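PDB 3TEF: Iron(III) ABC transporter, periplasmic iron-compound-binding protein, which probably binds iron-loaded catecholate siderophores in the periplasm and delivers them to an ABC transporter for iron uptake. Local coordinates for residues A[139-144]-A[268-273]; A[161-166]-A[170-175]. All coordinates share one frame; numbering follows the deposited sequence.

Contact 1. Residues A[139-144]-A[268-273]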
loop_
_atom_site.group_PDB
_atom_site.type_symbol
_atom_site.label_atom_id
_atom_site.label_comp_id
_atom_site.label_asym_id
_atom_site.label_seq_id
_atom_site.Cartn_x
_atom_site.Cartn_y
_atom_site.Cartn_z
ATOM N N GLU A 139 -11.423 -12.756 -7.048
ATOM C CA GLU A 139 -11.888 -12.952 -8.417
ATOM C C GLU A 139 -12.285 -11.620 -9.044
ATOM O O GLU A 139 -11.967 -11.349 -10.212
ATOM C CB GLU A 139 -13.058 -13.938 -8.462
ATOM C CG GLU A 139 -13.706 -14.052 -9.843
ATOM C CD GLU A 139 -14.531 -15.319 -10.005
ATOM O OE1 GLU A 139 -14.856 -15.956 -8.978
ATOM O OE2 GLU A 139 -14.849 -15.686 -11.159
ATOM N N GLN A 140 -12.973 -10.794 -8.259
ATOM C CA GLN A 140 -13.442 -9.492 -8.717
ATOM C C GLN A 140 -12.275 -8.584 -9.100
ATOM O O GLN A 140 -12.229 -8.025 -10.197
ATOM C CB GLN A 140 -14.295 -8.821 -7.630
ATOM C CG GLN A 140 -14.749 -7.413 -7.981
ATOM C CD GLN A 140 -15.549 -6.742 -6.872
ATOM O OE1 GLN A 140 -15.636 -7.244 -5.746
ATOM N NE2 GLN A 140 -16.136 -5.594 -7.192
ATOM N N VAL A 141 -11.323 -8.448 -8.185
ATOM C CA VAL A 141 -10.218 -7.519 -8.370
ATOM C C VAL A 141 -9.238 -8.012 -9.441
ATOM O O VAL A 141 -8.709 -7.225 -10.230
ATOM C CB VAL A 141 -9.487 -7.272 -7.034
ATOM C CG1 VAL A 141 -8.226 -6.450 -7.263
ATOM C CG2 VAL A 141 -10.428 -6.582 -6.050
ATOM N N ASP A 142 -9.021 -9.318 -9.476
ATOM C CA ASP A 142 -8.130 -9.917 -10.462
ATOM C C ASP A 142 -8.557 -9.563 -11.886
ATOM O O ASP A 142 -7.716 -9.301 -12.750
ATOM C CB ASP A 142 -8.074 -11.430 -10.273
ATOM C CG ASP A 142 -6.974 -12.088 -11.101
ATOM O OD1 ASP A 142 -5.828 -11.578 -11.117
ATOM O OD2 ASP A 142 -7.259 -13.120 -11.739
ATOM N N ALA A 143 -9.866 -9.542 -12.131
ATOM C CA ALA A 143 -10.349 -9.258 -13.478
ATOM C C ALA A 143 -9.999 -7.837 -13.893
ATOM O O ALA A 143 -9.687 -7.578 -15.059
ATOM C CB ALA A 143 -11.855 -9.500 -13.580
ATOM N N GLN A 144 -10.050 -6.929 -12.924
ATOM C CA GLN A 144 -9.711 -5.525 -13.127
ATOM C C GLN A 144 -8.225 -5.346 -13.457
ATOM O O GLN A 144 -7.873 -4.630 -14.400
ATOM C CB GLN A 144 -10.104 -4.703 -11.893
ATOM C CG GLN A 144 -11.619 -4.609 -11.646
ATOM C CD GLN A 144 -11.976 -4.020 -10.285
ATOM O OE1 GLN A 144 -11.341 -4.322 -9.272
ATOM N NE2 GLN A 144 -12.997 -3.164 -10.260
ATOM N N LYS A 268 -9.736 -1.694 0.147
ATOM C CA LYS A 268 -10.185 -0.430 -0.435
ATOM C C LYS A 268 -9.029 0.232 -1.171
ATOM O O LYS A 268 -9.216 0.836 -2.225
ATOM C CB LYS A 268 -10.714 0.523 0.639
ATOM C CG LYS A 268 -11.833 -0.049 1.492
ATOM C CD LYS A 268 -12.990 -0.505 0.652
ATOM C CE LYS A 268 -14.185 -0.875 1.518
ATOM N NZ LYS A 268 -15.445 -0.896 0.718
ATOM N N ALA A 269 -7.822 0.089 -0.621
ATOM C CA ALA A 269 -6.648 0.673 -1.242
ATOM C C ALA A 269 -6.431 0.109 -2.633
ATOM O O ALA A 269 -6.193 0.852 -3.589
ATOM C CB ALA A 269 -5.406 0.430 -0.357
ATOM N N THR A 270 -6.543 -1.210 -2.749
ATOM C CA THR A 270 -6.294 -1.877 -4.015
ATOM C C THR A 270 -7.383 -1.518 -5.012
ATOM O O THR A 270 -7.107 -1.307 -6.184
ATOM C CB THR A 270 -6.179 -3.396 -3.836
ATOM O OG1 THR A 270 -5.082 -3.677 -2.960
ATOM C CG2 THR A 270 -5.935 -4.061 -5.181
ATOM N N GLU A 271 -8.614 -1.417 -4.532
ATOM C CA GLU A 271 -9.700 -0.956 -5.396
ATOM C C GLU A 271 -9.472 0.458 -5.908
ATOM O O GLU A 271 -9.752 0.758 -7.079
ATOM C CB GLU A 271 -11.037 -1.106 -4.686
ATOM C CG GLU A 271 -11.379 -2.574 -4.545
ATOM C CD GLU A 271 -12.612 -2.821 -3.725
ATOM O OE1 GLU A 271 -12.964 -1.963 -2.889
ATOM O OE2 GLU A 271 -13.233 -3.883 -3.920
ATOM N N GLN A 272 -8.921 1.315 -5.051
ATOM C CA GLN A 272 -8.547 2.661 -5.466
ATOM C C GLN A 272 -7.388 2.684 -6.466
ATOM O O GLN A 272 -7.390 3.491 -7.398
ATOM C CB GLN A 272 -8.224 3.542 -4.255
ATOM C CG GLN A 272 -7.951 4.999 -4.600
ATOM C CD GLN A 272 -9.184 5.713 -5.114
ATOM O OE1 GLN A 272 -10.218 5.729 -4.448
ATOM N NE2 GLN A 272 -9.091 6.281 -6.315
ATOM N N MET A 273 -6.386 1.824 -6.261
ATOM C CA MET A 273 -5.301 1.718 -7.234
ATOM C C MET A 273 -5.862 1.388 -8.612
ATOM O O MET A 273 -5.450 1.969 -9.611
ATOM C CB MET A 273 -4.294 0.642 -6.817
ATOM C CG MET A 273 -3.561 0.968 -5.507
ATOM S SD MET A 273 -2.663 -0.446 -4.859
ATOM C CE MET A 273 -1.503 -0.733 -6.202
#

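Contact 2. Residues A[161-166]-A[170-175]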
loop_
_atom_site.group_PDB
_atom_site.type_symbol
_atom_site.label_atom_id
_atom_site.label_comp_id
_atom_site.label_asym_id
_atom_site.label_seq_id
_atom_site.Cartn_x
_atom_site.Cartn_y
_atom_site.Cartn_z
ATOM N N LEU A 161 7.207 6.677 -12.525
ATOM C CA LEU A 161 6.562 6.872 -11.235
ATOM C C LEU A 161 7.426 7.852 -10.459
ATOM O O LEU A 161 8.600 7.594 -10.247
ATOM C CB LEU A 161 6.462 5.538 -10.486
ATOM C CG LEU A 161 5.651 5.418 -9.184
ATOM C CD1 LEU A 161 6.241 6.266 -8.040
ATOM C CD2 LEU A 161 4.183 5.746 -9.389
ATOM N N VAL A 162 6.844 8.980 -10.069
ATOM C CA VAL A 162 7.582 10.009 -9.346
ATOM C C VAL A 162 6.900 10.283 -8.026
ATOM O O VAL A 162 5.692 10.499 -7.983
ATOM C CB VAL A 162 7.671 11.321 -10.147
ATOM C CG1 VAL A 162 8.432 12.388 -9.352
ATOM C CG2 VAL A 162 8.358 11.079 -11.478
ATOM N N MET A 163 7.677 10.286 -6.949
ATOM C CA MET A 163 7.151 10.697 -5.655
ATOM C C MET A 163 7.715 12.065 -5.325
ATOM O O MET A 163 8.861 12.349 -5.639
ATOM C CB MET A 163 7.542 9.697 -4.569
ATOM C CG MET A 163 7.043 10.102 -3.197
ATOM S SD MET A 163 7.199 8.757 -2.029
ATOM C CE MET A 163 5.488 8.412 -1.719
ATOM N N SER A 164 6.897 12.915 -4.718
ATOM C CA SER A 164 7.336 14.238 -4.281
ATOM C C SER A 164 7.169 14.352 -2.773
ATOM O O SER A 164 6.109 14.045 -2.230
ATOM C CB SER A 164 6.547 15.335 -4.993
ATOM O OG SER A 164 6.837 16.624 -4.466
ATOM N N SER A 165 8.229 14.782 -2.100
ATOM C CA SER A 165 8.209 14.872 -0.650
ATOM C C SER A 165 9.191 15.946 -0.199
ATOM O O SER A 165 10.385 15.843 -0.451
ATOM C CB SER A 165 8.606 13.529 -0.033
ATOM O OG SER A 165 8.624 13.603 1.384
ATOM N N GLY A 166 8.676 16.976 0.461
ATOM C CA GLY A 166 9.516 18.037 0.985
ATOM C C GLY A 166 10.396 18.690 -0.062
ATOM O O GLY A 166 11.503 19.149 0.242
ATOM N N THR A 170 11.650 11.743 -6.289
ATOM C CA THR A 170 12.309 10.444 -6.391
ATOM C C THR A 170 11.547 9.568 -7.372
ATOM O O THR A 170 10.363 9.798 -7.637
ATOM C CB THR A 170 12.392 9.734 -5.025
ATOM O OG1 THR A 170 11.088 9.666 -4.440
ATOM C CG2 THR A 170 13.325 10.493 -4.074
ATOM N N THR A 171 12.243 8.586 -7.937
ATOM C CA THR A 171 11.612 7.670 -8.875
ATOM C C THR A 171 11.779 6.220 -8.413
ATOM O O THR A 171 12.730 5.877 -7.704
ATOM C CB THR A 171 12.130 7.873 -10.313
ATOM O OG1 THR A 171 11.303 7.138 -11.232
ATOM C CG2 THR A 171 13.577 7.416 -10.453
ATOM N N PHE A 172 10.823 5.383 -8.804
ATOM C CA PHE A 172 10.761 3.992 -8.386
ATOM C C PHE A 172 10.432 3.173 -9.623
ATOM O O PHE A 172 9.683 3.638 -10.482
ATOM C CB PHE A 172 9.623 3.805 -7.382
ATOM C CG PHE A 172 9.841 4.494 -6.063
ATOM C CD1 PHE A 172 10.238 3.768 -4.956
ATOM C CD2 PHE A 172 9.623 5.860 -5.922
ATOM C CE1 PHE A 172 10.431 4.384 -3.735
ATOM C CE2 PHE A 172 9.822 6.486 -4.696
ATOM C CZ PHE A 172 10.222 5.745 -3.604
ATOM N N GLY A 173 10.956 1.954 -9.697
ATOM C CA GLY A 173 10.709 1.094 -10.845
ATOM C C GLY A 173 9.979 -0.199 -10.519
ATOM O O GLY A 173 9.293 -0.303 -9.496
ATOM N N ALA A 174 10.153 -1.202 -11.380
ATOM C CA ALA A 174 9.382 -2.441 -11.293
ATOM C C ALA A 174 9.659 -3.262 -10.036
ATOM O O ALA A 174 8.798 -4.014 -9.576
ATOM C CB ALA A 174 9.608 -3.293 -12.538
ATOM N N ASN A 175 10.866 -3.136 -9.493
ATOM C CA ASN A 175 11.250 -3.924 -8.332
ATOM C C ASN A 175 11.234 -3.100 -7.057
ATOM O O ASN A 175 12.121 -3.195 -6.211
ATOM C CB ASN A 175 12.607 -4.578 -8.575
ATOM C CG ASN A 175 12.566 -5.558 -9.741
ATOM O OD1 ASN A 175 11.671 -6.400 -9.821
ATOM N ND2 ASN A 175 13.516 -5.432 -10.661
HETATM O O HOH W 1 9.472 4.874 -12.870
HETATM O O HOH W 2 10.320 11.927 -2.967
#

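Contact 1. Residues A[139-144]-A[268-273]
Val141 on the long helix 131-154 meets Thr270 and Glu271 on the C-terminal helix 267-279. This long helix passes from one lobe to the other, as the linking helix does in iron-siderophore and vitamin B12 binding proteins, and the contact lays the last helix of the chain against it. Between 139-144 and 268-273 the closest CA atoms, of Val141 and Glu271, are 7.2 Å apart. Followed outward, Val141 points its CB at helix 267-279 and there splits. CG1, anti to the backbone N (chi1 173°), goes to Thr270 and touches its methyl CG2 at 3.9 Å, the two side chains crossing at about a right angle. CG2 turns to the other neighbour and lies 4.4 Å from Glu271 CG, on the aliphatic part of that side chain. The valine thus sets one methyl against a methyl and the other, more loosely, against a methylene of the next residue. The polar ends turn to other partners. Thr270 OG1 leans back beside its own backbone N (chi1 -61°), where it bonds Gly266 O and Tyr113 OH. On helix 113-128, Trp114 touches Val141, and Thr117 and Trp121 touch Thr270. Beyond its methylenes Glu271 ends in a carboxylate whose OE2 forms a salt bridge with Lys137 NZ, an ammonium that also bonds Gln140 OE1, one turn further along helix 131-154. Gln140 OE1 and Glu271 OE2, one from each helix and both bonded to that ammonium, lie 4.5 Å apart.

Contact 2. Residues A[161-166]-A[170-175]
Leu161 opens the pairing of strand 158-165 with strand 168-172, an antiparallel beta hairpin within the sheet of the second lobe. Its carbonyl O accepts the hydroxyl of Thr171, OG1 to O being 2.9 Å, with the donor tilted 27° out of the carbonyl plane; the backbone N of Phe172 adds a weak bond. Thr171 OG1 gets there by standing anti to its own backbone N (chi1 -169°). A water accepts from Leu161 N and donates to Phe172 O, bridging the strands beside the weak Phe172 N bond. Leu161 CD1 approaches the Phe172 ring obliquely, 4.0 Å from CD2. Val162 forms a non-hydrogen-bonded pair with Thr171, the two CA atoms 4.7 Å apart, and Val162 CA makes a CA-H...O contact with Thr170 O. Met163 and Thr170 form a hydrogen-bonded pair: Met163 N donates to Thr170 O at 2.8 Å, and Met163 O receives Thr170 N at 2.9 Å. Met163 CB lies 3.9 Å from Phe172 CE2, and SD makes an oblique Met-aromatic contact with the same ring. A second water joins Thr170 OG1 to Met163 O, the latter bond weak. The two backbone bonds between Met163 and Thr170 hold the strands in register there, while beside Phe172 a threonine hydroxyl and a water do much of the bonding between the two strands.

From the N terminus, after the small antiparallel pair 3-8 and 11-16, the chain builds the lobe of the parallel sheet with strands 22-25, 82-85 and 102-104, then runs through helix 113-128 into helix 131-154, where the first half of contact 1 lies. Strand 158-165 follows directly, turns back as strand 168-172 and closes contact 2, a local hairpin loop. The chain then completes the second lobe before helix 267-279 returns to close contact 1 over 123 intervening residues. Contact 2 falls within this long excursion, so the two nest and do not cross. Their centres lie about 22 Å apart: one ties the lobe-linking helix to the last helix, the other shapes the second lobe's sheet.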